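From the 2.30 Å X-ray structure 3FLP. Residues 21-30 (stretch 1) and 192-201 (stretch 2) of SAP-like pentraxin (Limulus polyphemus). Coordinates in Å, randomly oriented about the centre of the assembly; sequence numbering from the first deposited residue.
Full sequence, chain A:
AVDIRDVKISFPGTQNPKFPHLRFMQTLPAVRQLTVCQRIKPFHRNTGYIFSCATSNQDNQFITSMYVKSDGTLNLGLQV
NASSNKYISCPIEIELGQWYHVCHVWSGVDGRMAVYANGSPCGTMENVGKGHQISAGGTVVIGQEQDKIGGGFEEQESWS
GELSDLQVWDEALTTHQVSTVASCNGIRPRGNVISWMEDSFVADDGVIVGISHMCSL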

# COMPACT_ATOMS: atom_id res chain seq x y z
N HIS A 21 -12.56 16.62 -46.09
CA HIS A 21 -12.96 17.46 -44.97
C HIS A 21 -13.75 16.70 -43.91
O HIS A 21 -14.15 15.55 -44.10
CB HIS A 21 -13.84 18.62 -45.45
CG HIS A 21 -15.22 18.19 -45.86
ND1 HIS A 21 -15.48 17.53 -47.04
CD2 HIS A 21 -16.42 18.33 -45.24
CE1 HIS A 21 -16.78 17.27 -47.13
NE2 HIS A 21 -17.37 17.75 -46.05
N LEU A 22 -13.98 17.38 -42.80
CA LEU A 22 -14.77 16.84 -41.70
C LEU A 22 -15.86 17.88 -41.47
O LEU A 22 -15.63 19.08 -41.66
CB LEU A 22 -13.94 16.72 -40.42
CG LEU A 22 -12.59 16.00 -40.42
CD1 LEU A 22 -12.09 15.89 -38.97
CD2 LEU A 22 -12.75 14.62 -41.02
N ARG A 23 -17.04 17.43 -41.06
CA ARG A 23 -18.13 18.34 -40.75
C ARG A 23 -18.77 17.81 -39.47
O ARG A 23 -19.25 16.68 -39.44
CB ARG A 23 -19.18 18.39 -41.87
CG ARG A 23 -20.26 19.45 -41.62
CD ARG A 23 -21.35 19.45 -42.70
NE ARG A 23 -22.27 18.32 -42.53
CZ ARG A 23 -22.44 17.35 -43.42
NH1 ARG A 23 -21.74 17.34 -44.55
NH2 ARG A 23 -23.29 16.37 -43.17
N PHE A 24 -18.76 18.62 -38.42
CA PHE A 24 -19.35 18.17 -37.17
C PHE A 24 -20.86 18.10 -37.27
O PHE A 24 -21.50 19.00 -37.81
CB PHE A 24 -18.90 19.06 -36.02
CG PHE A 24 -17.48 18.81 -35.61
CD1 PHE A 24 -16.43 19.34 -36.35
CD2 PHE A 24 -17.19 17.98 -34.53
CE1 PHE A 24 -15.10 19.05 -36.02
CE2 PHE A 24 -15.86 17.68 -34.19
CZ PHE A 24 -14.81 18.22 -34.94
N MET A 25 -21.41 17.00 -36.77
CA MET A 25 -22.85 16.75 -36.82
C MET A 25 -23.69 17.74 -36.02
O MET A 25 -24.79 18.07 -36.43
CB MET A 25 -23.14 15.33 -36.34
CG MET A 25 -22.53 14.24 -37.22
SD MET A 25 -23.23 14.24 -38.89
CE MET A 25 -24.83 13.53 -38.57
N GLN A 26 -23.18 18.20 -34.88
CA GLN A 26 -23.92 19.13 -34.04
C GLN A 26 -23.44 20.56 -34.24
O GLN A 26 -22.24 20.83 -34.24
CB GLN A 26 -23.78 18.71 -32.57
CG GLN A 26 -24.58 19.54 -31.58
CD GLN A 26 -24.56 18.96 -30.17
OE1 GLN A 26 -23.59 18.31 -29.78
NE2 GLN A 26 -25.61 19.21 -29.40
N THR A 27 -24.39 21.48 -34.42
CA THR A 27 -24.03 22.88 -34.60
C THR A 27 -23.64 23.45 -33.23
O THR A 27 -24.04 22.93 -32.19
CB THR A 27 -25.20 23.71 -35.18
OG1 THR A 27 -26.31 23.68 -34.28
CG2 THR A 27 -25.63 23.14 -36.52
N LEU A 28 -22.86 24.52 -33.25
CA LEU A 28 -22.40 25.13 -32.01
C LEU A 28 -23.46 26.03 -31.38
O LEU A 28 -24.41 26.44 -32.04
CB LEU A 28 -21.14 25.96 -32.27
CG LEU A 28 -19.95 25.25 -32.92
CD1 LEU A 28 -18.76 26.20 -33.00
CD2 LEU A 28 -19.59 24.03 -32.11
N PRO A 29 -23.33 26.30 -30.08
CA PRO A 29 -24.29 27.17 -29.40
C PRO A 29 -23.80 28.59 -29.66
O PRO A 29 -22.75 28.76 -30.28
CB PRO A 29 -24.13 26.78 -27.94
CG PRO A 29 -22.64 26.52 -27.85
CD PRO A 29 -22.38 25.71 -29.11
N ALA A 30 -24.55 29.59 -29.22
CA ALA A 30 -24.11 30.97 -29.39
C ALA A 30 -22.90 31.13 -28.47
O ALA A 30 -22.90 30.60 -27.36
CB ALA A 30 -25.22 31.93 -28.97
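Stretch 2 192-201: NVISWMEDSF

Where a strand pairing gives way to loop after one antiparallel bridge between two segments, side chains can span the gap, and SAP-like pentraxin gives a compact example. Residues 192-201 run antiparallel to 21-30, closest at Phe24 and Phe201, a non-hydrogen-bonded pair with CA atoms 4.0 Å apart. Next to it, Met25 N donates to Ser200 O (3.0 Å), while Phe201 CA lies 3.2 Å from Arg23 O in a CA-H...O contact. Stretch 2 turns at Ser195-Asp199, where Glu198 N donates to Ser195 O (2.8 Å) and Met197 has a positive phi (68°).

Phe24 and Phe201 share a face of the sheet, and their side chains pack against each other. Phe24 adopts m (-74°) and Phe201 p (57°); their ring planes lie oblique at 56°. The Phe24 ring is clasped: Phe201 CB covers one face, 4.0 Å from its centroid, and Ile194 CD1, on an extended m,t chain, the opposite face at 3.9 Å, almost on the normal. Leu22, also m,t, lays CD1 over the Phe201 ring, 4.2 Å from the centroid, and the same CD1 meets the edge of Trp196 at CH2 (4.0 Å).

Farther along, the CA atoms of Leu28 and Val193 are 7.2 Å apart. Leu28, again m,t, brings CD2 3.4 Å from Val193 CG1. Gln26 OE1 and Asp199 OD1, two acceptors 4.4 Å apart, are joined by a water that donates to both, its oxygen 2.8 Å from each.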

# COMPACT_ATOMS: atom_id res chain seq x y z
N ASN A 192 -14.96 21.97 -23.98
CA ASN A 192 -16.35 21.79 -23.58
C ASN A 192 -17.32 21.96 -24.77
O ASN A 192 -18.46 21.53 -24.70
CB ASN A 192 -16.73 22.77 -22.45
CG ASN A 192 -16.84 24.22 -22.92
OD1 ASN A 192 -15.94 24.74 -23.59
ND2 ASN A 192 -17.93 24.87 -22.57
N VAL A 193 -16.85 22.59 -25.84
CA VAL A 193 -17.68 22.79 -27.03
C VAL A 193 -17.42 21.60 -27.95
O VAL A 193 -18.35 20.91 -28.37
CB VAL A 193 -17.31 24.11 -27.74
CG1 VAL A 193 -18.12 24.27 -29.01
CG2 VAL A 193 -17.55 25.28 -26.80
N ILE A 194 -16.15 21.35 -28.26
CA ILE A 194 -15.76 20.22 -29.09
C ILE A 194 -14.61 19.50 -28.41
O ILE A 194 -13.60 20.11 -28.06
CB ILE A 194 -15.27 20.65 -30.51
CG1 ILE A 194 -16.45 21.12 -31.36
CG2 ILE A 194 -14.58 19.48 -31.20
CD1 ILE A 194 -16.05 21.54 -32.76
N SER A 195 -14.78 18.20 -28.20
CA SER A 195 -13.74 17.37 -27.60
C SER A 195 -13.40 16.33 -28.66
O SER A 195 -14.27 15.57 -29.08
CB SER A 195 -14.25 16.69 -26.32
OG SER A 195 -13.26 15.83 -25.79
N TRP A 196 -12.15 16.31 -29.09
CA TRP A 196 -11.70 15.40 -30.13
C TRP A 196 -12.17 13.95 -29.95
O TRP A 196 -11.94 13.33 -28.92
CB TRP A 196 -10.17 15.42 -30.22
CG TRP A 196 -9.62 14.72 -31.44
CD1 TRP A 196 -8.61 13.80 -31.48
CD2 TRP A 196 -9.99 14.97 -32.81
NE1 TRP A 196 -8.32 13.47 -32.78
CE2 TRP A 196 -9.15 14.17 -33.62
CE3 TRP A 196 -10.95 15.79 -33.42
CZ2 TRP A 196 -9.23 14.18 -35.01
CZ3 TRP A 196 -11.03 15.79 -34.81
CH2 TRP A 196 -10.18 14.99 -35.59
N MET A 197 -12.84 13.44 -30.98
CA MET A 197 -13.35 12.08 -31.00
C MET A 197 -14.50 11.81 -30.02
O MET A 197 -14.90 10.66 -29.83
CB MET A 197 -12.21 11.08 -30.76
CG MET A 197 -11.06 11.18 -31.78
SD MET A 197 -11.60 11.05 -33.51
CE MET A 197 -12.03 9.27 -33.65
N GLU A 198 -15.01 12.85 -29.37
CA GLU A 198 -16.14 12.69 -28.46
C GLU A 198 -17.36 13.42 -29.03
O GLU A 198 -18.47 13.31 -28.52
CB GLU A 198 -15.83 13.23 -27.06
CG GLU A 198 -14.68 12.49 -26.35
CD GLU A 198 -14.60 12.79 -24.85
OE1 GLU A 198 -14.77 13.96 -24.46
OE2 GLU A 198 -14.36 11.85 -24.07
N ASP A 199 -17.14 14.18 -30.10
CA ASP A 199 -18.20 14.90 -30.79
C ASP A 199 -18.19 14.41 -32.24
O ASP A 199 -17.21 14.59 -32.97
CB ASP A 199 -17.95 16.41 -30.70
CG ASP A 199 -18.27 16.97 -29.31
OD1 ASP A 199 -19.46 16.97 -28.93
OD2 ASP A 199 -17.33 17.39 -28.60
N SER A 200 -19.28 13.77 -32.63
CA SER A 200 -19.42 13.19 -33.96
C SER A 200 -19.19 14.12 -35.13
O SER A 200 -19.57 15.29 -35.11
CB SER A 200 -20.83 12.59 -34.10
OG SER A 200 -21.05 11.64 -33.08
N PHE A 201 -18.57 13.59 -36.18
CA PHE A 201 -18.31 14.36 -37.38
C PHE A 201 -18.34 13.47 -38.61
O PHE A 201 -18.03 12.28 -38.54
CB PHE A 201 -16.97 15.09 -37.27
CG PHE A 201 -15.79 14.19 -37.01
CD1 PHE A 201 -15.15 13.53 -38.06
CD2 PHE A 201 -15.29 14.04 -35.72
CE1 PHE A 201 -14.02 12.73 -37.83
CE2 PHE A 201 -14.17 13.24 -35.47
CZ PHE A 201 -13.53 12.59 -36.53
O HOH W 1 -20.67 17.29 -33.29
O HOH W 2 -21.52 16.73 -30.78